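Local coordinates for IroE protein (Escherichia coli, PDB 2GZS) that catalyses the hydrolysis of the siderophore enterobactin and its glucosylated forms, usually cutting the trilactone ring just once to give linear trimers, at residues V9-S14 and K64-K69; G144-S149 and Y169-S174; L199-G204 and A237-F242. All coordinates share one frame; numbering follows the deposited sequence.

Contact 1 (V9-S14 and K64-K69)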
# COMPACT_ATOMS: atom_id res chain seq x y z
N VAL A 9 11.68 12.26 17.38
CA VAL A 9 10.99 12.49 18.64
C VAL A 9 9.55 12.06 18.56
O VAL A 9 8.85 11.89 19.55
CB VAL A 9 11.07 13.99 19.02
CG1 VAL A 9 12.44 14.35 19.50
CG2 VAL A 9 10.71 14.86 17.80
N PHE A 10 8.95 11.86 17.35
CA PHE A 10 7.55 11.58 17.23
C PHE A 10 7.20 10.07 17.21
O PHE A 10 6.09 9.71 17.49
CB PHE A 10 7.08 12.23 15.90
CG PHE A 10 7.03 13.77 15.99
CD1 PHE A 10 6.06 14.37 16.74
CD2 PHE A 10 8.00 14.48 15.30
CE1 PHE A 10 6.03 15.77 16.80
CE2 PHE A 10 8.01 15.87 15.36
CZ PHE A 10 7.04 16.46 16.14
N TYR A 11 8.20 9.27 16.84
CA TYR A 11 7.99 7.85 16.52
C TYR A 11 9.25 7.07 16.86
O TYR A 11 10.36 7.58 16.84
CB TYR A 11 7.79 7.66 15.00
CG TYR A 11 6.43 7.72 14.43
CD1 TYR A 11 5.74 8.93 14.26
CD2 TYR A 11 5.74 6.56 14.03
CE1 TYR A 11 4.47 9.08 13.75
CE2 TYR A 11 4.46 6.70 13.50
CZ TYR A 11 3.81 7.92 13.34
OH TYR A 11 2.54 8.04 12.82
N HIS A 12 9.11 5.78 17.19
CA HIS A 12 10.25 4.90 17.39
C HIS A 12 10.16 3.75 16.37
O HIS A 12 9.09 3.37 15.96
CB HIS A 12 10.31 4.27 18.78
CG HIS A 12 9.14 3.61 19.39
ND1 HIS A 12 8.04 4.26 19.85
CD2 HIS A 12 8.89 2.29 19.63
CE1 HIS A 12 7.13 3.44 20.37
NE2 HIS A 12 7.66 2.24 20.21
N PHE A 13 11.31 3.23 16.04
CA PHE A 13 11.36 2.29 14.90
C PHE A 13 12.02 0.99 15.27
O PHE A 13 12.93 0.95 16.08
CB PHE A 13 12.24 2.93 13.84
CG PHE A 13 11.72 4.23 13.31
CD1 PHE A 13 10.97 4.25 12.16
CD2 PHE A 13 12.00 5.42 14.02
CE1 PHE A 13 10.50 5.47 11.70
CE2 PHE A 13 11.52 6.62 13.53
CZ PHE A 13 10.76 6.64 12.39
N SER A 14 11.58 -0.07 14.59
CA SER A 14 12.37 -1.30 14.66
C SER A 14 12.41 -1.92 13.28
O SER A 14 11.61 -1.50 12.41
CB SER A 14 11.80 -2.21 15.76
OG SER A 14 10.45 -2.45 15.53
N LYS A 64 5.30 14.83 12.41
CA LYS A 64 4.67 15.88 13.24
C LYS A 64 3.22 16.06 12.86
O LYS A 64 2.31 16.07 13.66
CB LYS A 64 5.50 17.14 13.08
CG LYS A 64 4.86 18.37 13.74
CD LYS A 64 5.83 19.54 13.53
CE LYS A 64 5.26 20.87 13.96
NZ LYS A 64 4.57 21.62 12.87
N GLN A 65 2.94 16.15 11.53
CA GLN A 65 1.57 16.39 11.12
C GLN A 65 0.62 15.22 11.42
O GLN A 65 -0.51 15.28 11.78
CB GLN A 65 1.55 16.74 9.60
CG GLN A 65 0.17 17.13 9.09
CD GLN A 65 -0.32 18.46 9.72
OE1 GLN A 65 0.53 19.36 9.86
NE2 GLN A 65 -1.58 18.52 10.07
N LEU A 66 1.17 13.97 11.19
CA LEU A 66 0.40 12.80 11.60
C LEU A 66 0.00 12.78 13.06
O LEU A 66 -1.06 12.34 13.45
CB LEU A 66 1.21 11.52 11.31
CG LEU A 66 1.50 11.25 9.81
CD1 LEU A 66 2.35 9.98 9.71
CD2 LEU A 66 0.27 11.09 8.96
N SER A 67 0.98 13.33 13.82
CA SER A 67 0.74 13.33 15.27
C SER A 67 -0.26 14.41 15.67
O SER A 67 -0.66 14.52 16.84
CB SER A 67 2.11 13.55 15.93
OG SER A 67 3.04 12.54 15.65
N GLU A 68 -0.72 15.27 14.76
CA GLU A 68 -1.75 16.26 15.11
C GLU A 68 -3.10 15.62 15.22
O GLU A 68 -4.04 16.11 15.83
CB GLU A 68 -1.85 17.39 14.04
CG GLU A 68 -0.65 18.33 13.93
CD GLU A 68 -0.38 19.21 15.14
OE1 GLU A 68 -1.35 19.78 15.68
OE2 GLU A 68 0.78 19.34 15.56
N LYS A 69 -3.30 14.48 14.55
CA LYS A 69 -4.54 13.76 14.54
C LYS A 69 -4.30 12.43 15.22
O LYS A 69 -3.80 12.46 16.36
CB LYS A 69 -5.08 13.65 13.09
CG LYS A 69 -5.62 15.04 12.71
CD LYS A 69 -5.35 15.42 11.26
CE LYS A 69 -6.21 16.58 10.77
NZ LYS A 69 -5.51 17.83 10.37
O HOH W 1 3.48 10.72 17.58
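Ser67 OG, which lies 3.7 Å from Phe10 CD1, is gripped twice: it gives its proton to Leu63 O one helical turn back, and it accepts a bond of 2.7 Å from water 1. The same water donates to Phe10 O at 2.8 Å, so a single molecule bridges the loop ahead of strand 11-19 to segment 64-69; no direct hydrogen bond joins the two segments. Apolar contact does the rest. The Phe10 ring lies over the backbone of Lys64, whose CA sits 3.8 Å from the ring centroid and only 10° off its normal, a CH-pi contact. Lys64 CB touches Phe10 CZ at 3.5 Å from that same face. Lys64 CG, anti to the backbone N (chi1 172°), follows CB to within 3.8 Å of Phe10 CZ, and the ammonium group is carried off from Phe10. Tyr11 reaches across with its phenol end: OH lies 3.7 Å from Leu66 CD1, the two side chains crossing at about a right angle, while the hydroxyl is hydrogen-bonded to Pro72 O. Leu66 also meets Leu259 and Leu260 of helix 247-262. Here a helix packs against the start of the outermost antiparallel strand of an alpha/beta-hydrolase sheet.

Contact 2 (G144-S149 and Y169-S174). With DFP (diisopropyl phosphonate), chain B.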
# COMPACT_ATOMS: atom_id res chain seq x y z
N GLY A 144 -4.71 -0.48 6.87
CA GLY A 144 -4.71 -0.10 5.42
C GLY A 144 -3.44 -0.61 4.77
O GLY A 144 -2.48 -1.06 5.33
N LEU A 145 -3.54 -0.59 3.40
CA LEU A 145 -2.48 -1.07 2.49
C LEU A 145 -2.26 0.00 1.42
O LEU A 145 -3.27 0.44 0.86
CB LEU A 145 -2.94 -2.41 1.88
CG LEU A 145 -1.91 -2.96 0.82
CD1 LEU A 145 -0.64 -3.43 1.51
CD2 LEU A 145 -2.60 -4.12 0.12
N TRP A 146 -1.04 0.36 1.11
CA TRP A 146 -0.71 1.33 0.06
C TRP A 146 0.39 0.77 -0.81
O TRP A 146 1.34 0.15 -0.37
CB TRP A 146 -0.19 2.66 0.74
CG TRP A 146 0.34 3.65 -0.29
CD1 TRP A 146 -0.39 4.63 -0.95
CD2 TRP A 146 1.70 3.74 -0.78
NE1 TRP A 146 0.48 5.28 -1.80
CE2 TRP A 146 1.73 4.80 -1.74
CE3 TRP A 146 2.88 3.02 -0.49
CZ2 TRP A 146 2.94 5.15 -2.41
CZ3 TRP A 146 4.09 3.38 -1.17
CH2 TRP A 146 4.06 4.43 -2.09
N GLY A 147 0.26 1.14 -2.13
CA GLY A 147 1.35 0.88 -3.07
C GLY A 147 1.20 1.74 -4.33
O GLY A 147 0.10 2.19 -4.60
N HIS A 148 2.38 1.90 -4.99
CA HIS A 148 2.41 2.75 -6.19
C HIS A 148 2.94 1.95 -7.39
O HIS A 148 3.88 1.22 -7.28
CB HIS A 148 3.37 3.94 -5.90
CG HIS A 148 3.64 4.86 -7.07
ND1 HIS A 148 4.73 4.68 -7.89
CD2 HIS A 148 2.94 5.93 -7.52
CE1 HIS A 148 4.68 5.64 -8.80
NE2 HIS A 148 3.64 6.42 -8.65
N SER A 149 2.26 2.25 -8.51
CA SER A 149 2.73 1.68 -9.82
C SER A 149 2.52 0.17 -9.77
O SER A 149 1.35 -0.20 -9.58
CB SER A 149 4.13 2.18 -10.13
OG SER A 149 4.39 1.81 -11.56
N TYR A 169 -5.22 1.75 -0.68
CA TYR A 169 -4.83 2.97 -1.38
C TYR A 169 -3.92 2.55 -2.57
O TYR A 169 -2.78 2.15 -2.43
CB TYR A 169 -4.01 3.83 -0.43
CG TYR A 169 -4.75 4.37 0.78
CD1 TYR A 169 -5.40 5.59 0.68
CD2 TYR A 169 -4.76 3.65 1.97
CE1 TYR A 169 -6.10 6.14 1.76
CE2 TYR A 169 -5.43 4.20 3.06
CZ TYR A 169 -6.06 5.41 2.93
OH TYR A 169 -6.72 5.89 4.07
N SER A 170 -4.56 2.65 -3.74
CA SER A 170 -3.92 2.17 -4.97
C SER A 170 -3.42 3.37 -5.77
O SER A 170 -4.31 4.08 -6.30
CB SER A 170 -4.95 1.40 -5.81
OG SER A 170 -4.30 1.00 -7.02
N ALA A 171 -2.13 3.55 -5.78
CA ALA A 171 -1.58 4.75 -6.46
C ALA A 171 -0.94 4.40 -7.82
O ALA A 171 -0.22 3.43 -7.92
CB ALA A 171 -0.57 5.39 -5.53
N SER A 172 -1.30 5.24 -8.81
CA SER A 172 -0.81 5.06 -10.20
C SER A 172 -0.95 3.65 -10.79
O SER A 172 0.02 3.24 -11.45
CB SER A 172 0.63 5.53 -10.35
OG SER A 172 0.68 6.92 -9.92
N PRO A 173 -2.04 2.94 -10.55
CA PRO A 173 -2.14 1.60 -11.17
C PRO A 173 -2.27 1.76 -12.70
O PRO A 173 -1.95 0.75 -13.39
CB PRO A 173 -3.39 1.00 -10.54
CG PRO A 173 -4.24 2.19 -10.18
CD PRO A 173 -3.27 3.25 -9.78
N SER A 174 -2.68 2.90 -13.17
CA SER A 174 -2.84 3.13 -14.63
C SER A 174 -1.48 2.95 -15.30
O SER A 174 -1.48 2.81 -16.57
CB SER A 174 -3.39 4.52 -14.94
OG SER A 174 -2.42 5.50 -14.57
C1 DFP B . 6.77 3.66 -12.52
C2 DFP B . 7.87 3.49 -13.57
C3 DFP B . 7.04 4.83 -11.58
C1' DFP B . 5.29 -0.40 -13.83
C2' DFP B . 3.80 -0.33 -13.97
C3' DFP B . 5.90 -0.50 -15.28
P DFP B . 5.81 1.25 -11.81
O1P DFP B . 6.82 2.43 -11.73
O2P DFP B . 5.77 0.82 -13.33
O3P DFP B . 6.17 0.09 -10.89
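His148 projects from its strand on the same face of the sheet as its bridge partner Ala171. Its CB is 4.2 Å from Ala171 O, and CG stands anti to the backbone N (chi1 175°). Beyond it the ring meets Ser172: CD2 lies 3.4 Å from Ser172 OG, and NE2 3.3 Å from the same oxygen, which approaches the ring obliquely. Next to NE2, CE1 touches C3 of the bound diisopropyl phosphonate at 3.7 Å, this methyl carbon sitting at the ring edge. Phe251 of helix 247-262 packs edge-to-face with the imidazole. Further back on this face Trp146 CD1 meets Tyr169 CB at 3.7 Å, the two side chains set crosswise. The backbones run parallel, joined by a ladder in which Tyr169 N, Gly147 N and Ala171 N bond in turn to Leu145 O, Tyr169 O and Gly147 O. The last rung, Ser149 N to Ala171 O at 2.8 Å, holds the active-site serine just past the strand end. Ser149 has phi 67° with psi -119°, the strained backbone usual for the nucleophile of this fold, and its OG is bonded covalently to the phosphorus at 1.5 Å. The tight turn from strand 143-148 into helix 150-161, with Ser149 at its tip in a Gly-X-Ser-X-Gly sequence, fits the nucleophile elbow of alpha/beta hydrolases.

Contact 3 (L199-G204 and A237-F242)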
# COMPACT_ATOMS: atom_id res chain seq x y z
N LEU A 199 -11.91 1.71 -0.97
CA LEU A 199 -10.90 1.69 -2.04
C LEU A 199 -10.61 3.13 -2.42
O LEU A 199 -11.55 3.89 -2.72
CB LEU A 199 -11.47 0.95 -3.26
CG LEU A 199 -10.54 0.97 -4.47
CD1 LEU A 199 -9.21 0.30 -4.17
CD2 LEU A 199 -11.33 0.32 -5.63
N ALA A 200 -9.38 3.54 -2.41
CA ALA A 200 -8.96 4.89 -2.76
C ALA A 200 -8.03 4.77 -3.97
O ALA A 200 -6.90 4.29 -3.83
CB ALA A 200 -8.23 5.58 -1.62
N ILE A 201 -8.51 5.21 -5.14
CA ILE A 201 -7.65 5.23 -6.32
C ILE A 201 -6.98 6.59 -6.44
O ILE A 201 -7.68 7.61 -6.25
CB ILE A 201 -8.46 4.92 -7.60
CG1 ILE A 201 -9.13 3.54 -7.48
CG2 ILE A 201 -7.58 5.02 -8.83
CD1 ILE A 201 -10.03 3.22 -8.67
N MSE A 202 -5.68 6.61 -6.65
CA MSE A 202 -4.90 7.81 -6.57
C MSE A 202 -4.16 7.93 -7.90
O MSE A 202 -3.43 7.01 -8.27
CB MSE A 202 -3.90 7.77 -5.41
CG MSE A 202 -4.55 7.29 -4.07
SE MSE A 202 -3.36 7.21 -2.59
CE MSE A 202 -3.73 8.95 -1.89
N GLU A 203 -4.35 9.05 -8.61
CA GLU A 203 -3.66 9.16 -9.88
C GLU A 203 -3.11 10.58 -10.02
O GLU A 203 -3.64 11.48 -9.38
CB GLU A 203 -4.60 8.88 -11.09
CG GLU A 203 -5.00 7.41 -11.19
CD GLU A 203 -3.96 6.54 -11.84
OE1 GLU A 203 -2.93 7.03 -12.39
OE2 GLU A 203 -4.13 5.28 -11.88
N GLY A 204 -2.07 10.78 -10.80
CA GLY A 204 -1.51 12.13 -10.92
C GLY A 204 -1.20 12.14 -12.42
O GLY A 204 -2.22 12.29 -13.05
N ALA A 237 -15.83 3.98 -2.44
CA ALA A 237 -14.66 4.12 -3.35
C ALA A 237 -14.48 5.60 -3.66
O ALA A 237 -15.49 6.28 -3.90
CB ALA A 237 -14.87 3.40 -4.64
N VAL A 238 -13.27 6.10 -3.67
CA VAL A 238 -13.00 7.50 -3.87
C VAL A 238 -11.81 7.64 -4.79
O VAL A 238 -11.02 6.70 -4.96
CB VAL A 238 -12.70 8.23 -2.55
CG1 VAL A 238 -13.86 8.06 -1.55
CG2 VAL A 238 -11.45 7.73 -1.87
N PHE A 239 -11.68 8.84 -5.35
CA PHE A 239 -10.57 9.17 -6.21
C PHE A 239 -9.74 10.33 -5.65
O PHE A 239 -10.33 11.36 -5.28
CB PHE A 239 -11.13 9.53 -7.60
CG PHE A 239 -10.14 10.03 -8.60
CD1 PHE A 239 -8.97 9.29 -8.77
CD2 PHE A 239 -10.38 11.20 -9.34
CE1 PHE A 239 -8.02 9.68 -9.69
CE2 PHE A 239 -9.40 11.54 -10.27
CZ PHE A 239 -8.26 10.81 -10.45
N TRP A 240 -8.46 10.22 -5.54
CA TRP A 240 -7.55 11.29 -5.15
C TRP A 240 -6.77 11.69 -6.41
O TRP A 240 -6.06 10.86 -6.98
CB TRP A 240 -6.57 10.83 -4.09
CG TRP A 240 -7.14 10.53 -2.72
CD1 TRP A 240 -7.70 9.38 -2.27
CD2 TRP A 240 -7.18 11.47 -1.64
NE1 TRP A 240 -8.09 9.52 -0.96
CE2 TRP A 240 -7.77 10.80 -0.57
CE3 TRP A 240 -6.73 12.80 -1.58
CZ2 TRP A 240 -7.95 11.47 0.64
CZ3 TRP A 240 -6.92 13.45 -0.35
CH2 TRP A 240 -7.52 12.76 0.68
N ASP A 241 -6.92 12.94 -6.81
CA ASP A 241 -6.23 13.43 -8.00
C ASP A 241 -5.07 14.33 -7.64
O ASP A 241 -5.25 15.23 -6.77
CB ASP A 241 -7.22 14.26 -8.83
CG ASP A 241 -6.75 14.48 -10.24
OD1 ASP A 241 -5.70 13.99 -10.66
OD2 ASP A 241 -7.56 15.18 -10.92
N PHE A 242 -3.90 14.15 -8.18
CA PHE A 242 -2.76 15.01 -7.98
C PHE A 242 -2.31 15.54 -9.34
O PHE A 242 -1.42 14.93 -9.93
CB PHE A 242 -1.61 14.22 -7.31
CG PHE A 242 -2.06 13.68 -5.95
CD1 PHE A 242 -1.99 14.44 -4.79
CD2 PHE A 242 -2.58 12.40 -5.85
CE1 PHE A 242 -2.45 13.90 -3.59
CE2 PHE A 242 -3.00 11.87 -4.64
CZ PHE A 242 -2.93 12.62 -3.48
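Two neighbouring parallel strands, 199-203 and the outermost 237-241, form this margin of the sheet, their axes 4.7 Å apart at closest approach and inclined by 21°. Five backbone hydrogen bonds tie them in register, from Val238 N to Leu199 O at the start to Phe242 N on Glu203 O at the end; the shortest, Trp240 N to Ile201 O, measures 2.8 Å. On the face bearing Ala200, Met202, Val238 and Trp240, selenomethionine Met202 runs alongside the indole. The chain bends at its last torsion (chi3 94°), which carries CE over one face of the five-membered ring, nearer the rim than the centre and 3.8 Å from Trp240 CG. The selenium stands obliquely to the ring, completing a Met-aromatic contact. CE also meets the edge of the Phe242 ring, 4.1 Å from Phe242 CE2, and Ala200 CB comes to the indole edge 3.9 Å from Trp240 CD1. As expected in an alpha/beta-hydrolase sheet, helices pack on both faces: helix 247-262 receives Trp240 and Phe242, whereas helix 219-232 meets Leu199, Ala237 and Phe239. On this second face Glu203 CB touches the edge of the Phe239 ring, 3.8 Å from Phe239 CE1, with the glutamate running across the direction of the phenylalanine. Phe239 CG is anti to its backbone N (chi1 174°), and CD1 beyond it comes 3.3 Å from Ile201 O. The Glu203 carboxylate turns away from strand 237-241, and its OE1 is hydrogen-bonded to Ser174 OG.

In the fold
The three contacts follow one another along the chain and all reach the same mixed sheet. Contact 1 sits at its outermost N-terminal strand, with centres about 23 Å from contact 2 and 25 Å from contact 3. Contacts 2 and 3, centres about 9 Å apart, occupy consecutive strands 143-148, 167-171, 198-203 and 237-241, the last forming the opposite margin. They touch directly: Ser172 N probably bonds to Met202 O at 2.8 Å, linking the chain just after strand 167-171 to strand 198-203, level with the nucleophile. Helix 247-262, beginning with active-site His247, packs against all three contacts. The catalytic serine thus follows an inner strand, with contacts 1 and 3 at the sheet's two margins.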